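Local coordinates for uncharacterized protein 4E10_S0_1Z6NA_001 (T18) (Artificial gene, PDB 3LEF) that serves as a computationally designed epitope-scaffold on a thioredoxin-like protein, made to present the HIV epitope of antibody 4E10 as a vaccine immunogen, at residues A[25-29]-A[64-70]. Numbering follows the deposited sequence.
Sequences EQGAV and MWCPDCQ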
loop_
_atom_site.group_PDB
_atom_site.type_symbol
_atom_site.label_atom_id
_atom_site.label_comp_id
_atom_site.label_asym_id
_atom_site.label_seq_id
_atom_site.Cartn_x
_atom_site.Cartn_y
_atom_site.Cartn_z
ATOM N N GLU A 25 0.980 -12.808 8.804
ATOM C CA GLU A 25 1.065 -12.842 7.348
ATOM C C GLU A 25 2.455 -13.241 6.852
ATOM O O GLU A 25 2.587 -13.872 5.795
ATOM C CB GLU A 25 0.732 -11.469 6.798
ATOM C CG GLU A 25 -0.597 -10.922 7.274
ATOM C CD GLU A 25 -0.778 -9.467 6.919
ATOM O OE1 GLU A 25 0.226 -8.768 6.632
ATOM O OE2 GLU A 25 -1.937 -9.013 6.921
ATOM N N GLN A 26 3.486 -12.844 7.596
ATOM C CA GLN A 26 4.853 -13.252 7.313
ATOM C C GLN A 26 5.019 -14.754 7.563
ATOM O O GLN A 26 5.838 -15.410 6.925
ATOM C CB GLN A 26 5.823 -12.483 8.205
ATOM C CG GLN A 26 5.921 -11.014 7.876
ATOM C CD GLN A 26 7.122 -10.360 8.500
ATOM O OE1 GLN A 26 8.204 -10.933 8.525
ATOM N NE2 GLN A 26 6.950 -9.148 8.987
ATOM N N GLY A 27 4.237 -15.287 8.496
ATOM C CA GLY A 27 4.218 -16.711 8.767
ATOM C C GLY A 27 3.512 -17.502 7.684
ATOM O O GLY A 27 3.900 -18.618 7.399
ATOM N N ALA A 28 2.475 -16.932 7.081
ATOM C CA ALA A 28 1.814 -17.571 5.953
ATOM C C ALA A 28 2.782 -17.682 4.773
ATOM O O ALA A 28 2.943 -18.753 4.197
ATOM C CB ALA A 28 0.558 -16.803 5.564
ATOM N N VAL A 29 3.441 -16.581 4.426
ATOM C CA VAL A 29 4.465 -16.573 3.367
ATOM C C VAL A 29 5.611 -17.554 3.641
ATOM O O VAL A 29 6.074 -18.252 2.728
ATOM C CB VAL A 29 5.049 -15.155 3.187
ATOM C CG1 VAL A 29 6.253 -15.169 2.291
ATOM C CG2 VAL A 29 3.996 -14.234 2.634
ATOM N N MET A 64 0.064 -7.627 1.648
ATOM C CA MET A 64 0.477 -8.775 2.449
ATOM C C MET A 64 -0.655 -9.471 3.196
ATOM O O MET A 64 -0.468 -10.562 3.735
ATOM C CB MET A 64 1.548 -8.357 3.451
ATOM C CG MET A 64 2.963 -8.491 2.930
ATOM S SD MET A 64 3.414 -10.217 2.744
ATOM C CE MET A 64 3.635 -10.717 4.450
ATOM N N TRP A 65 -1.830 -8.864 3.231
ATOM C CA TRP A 65 -2.960 -9.437 3.971
ATOM C C TRP A 65 -3.801 -10.347 3.095
ATOM O O TRP A 65 -4.650 -11.101 3.590
ATOM C CB TRP A 65 -3.829 -8.321 4.544
ATOM C CG TRP A 65 -4.202 -7.262 3.532
ATOM C CD1 TRP A 65 -3.680 -6.015 3.435
ATOM C CD2 TRP A 65 -5.185 -7.369 2.486
ATOM N NE1 TRP A 65 -4.274 -5.335 2.405
ATOM C CE2 TRP A 65 -5.200 -6.147 1.805
ATOM C CE3 TRP A 65 -6.052 -8.383 2.066
ATOM C CZ2 TRP A 65 -6.059 -5.898 0.732
ATOM C CZ3 TRP A 65 -6.891 -8.143 0.993
ATOM C CH2 TRP A 65 -6.875 -6.908 0.332
ATOM N N CYS A 66 -3.561 -10.249 1.788
ATOM C CA CYS A 66 -4.233 -11.068 0.779
ATOM C C CYS A 66 -3.639 -12.472 0.679
ATOM O O CYS A 66 -2.457 -12.613 0.340
ATOM C CB CYS A 66 -4.076 -10.398 -0.580
ATOM S SG CYS A 66 -4.779 -11.341 -1.933
ATOM N N PRO A 67 -4.459 -13.514 0.934
ATOM C CA PRO A 67 -4.066 -14.908 0.819
ATOM C C PRO A 67 -3.548 -15.316 -0.551
ATOM O O PRO A 67 -2.685 -16.195 -0.637
ATOM C CB PRO A 67 -5.373 -15.662 1.103
ATOM C CG PRO A 67 -6.150 -14.759 1.903
ATOM C CD PRO A 67 -5.863 -13.409 1.380
ATOM N N ASP A 68 -4.099 -14.729 -1.611
ATOM C CA ASP A 68 -3.653 -15.038 -2.964
ATOM C C ASP A 68 -2.293 -14.449 -3.250
ATOM O O ASP A 68 -1.548 -14.990 -4.066
ATOM C CB ASP A 68 -4.621 -14.496 -4.005
ATOM C CG ASP A 68 -5.978 -15.105 -3.911
ATOM O OD1 ASP A 68 -6.104 -16.352 -4.007
ATOM O OD2 ASP A 68 -6.934 -14.317 -3.761
ATOM N N CYS A 69 -1.990 -13.317 -2.613
ATOM C CA CYS A 69 -0.662 -12.672 -2.763
ATOM C C CYS A 69 0.380 -13.430 -1.991
ATOM O O CYS A 69 1.459 -13.688 -2.490
ATOM C CB CYS A 69 -0.679 -11.232 -2.253
ATOM S SG CYS A 69 -1.555 -10.025 -3.300
ATOM N N GLN A 70 0.066 -13.764 -0.750
ATOM C CA GLN A 70 0.885 -14.672 0.058
ATOM C C GLN A 70 1.264 -15.951 -0.718
ATOM O O GLN A 70 2.437 -16.318 -0.799
ATOM C CB GLN A 70 0.116 -15.057 1.329
ATOM C CG GLN A 70 0.026 -13.955 2.364
ATOM C CD GLN A 70 -0.974 -14.259 3.465
ATOM O OE1 GLN A 70 -1.467 -15.372 3.579
ATOM N NE2 GLN A 70 -1.264 -13.268 4.290
#
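Start with E25, which gives up the most surface here. Its CA-to-CB bond points at the 64-70 segment, and the carboxylate lies along the M64–W65 backbone: CD is 3.4 Å from M64 O, and OE2 sits 3.1 Å from W65 CB. The carboxylate finds its polar partners outside: OE1 accepts a hydrogen bond from the backbone N of L22 and forms a salt bridge with R95 of the second subunit. M64 folds back so that its CE methyl reaches helix 23-39, 3.8 Å from Q26 N and 4.0 Å from V29 CG2, while F17 and V18 of helix 14-19 also touch its side chain. The turn being covered leads into helix 67-82 with a CxxC pattern, C66 and C69, at the helix start as in thioredoxins; C66 is the N-cap, its SG accepting a weak bond from C69 N. Neither cysteine touches 25-29. Q70, one residue beyond C69, does. Its NE2 donates to M64 O (2.9 Å), tying the helix's first turn back to the preceding loop, and the same Q70 amide packs against 25-29, with NE2 3.7 Å from E25 CB and OE1 3.2 Å from A28 CB; Q70 CG lies 4.0 Å from V29 CG2.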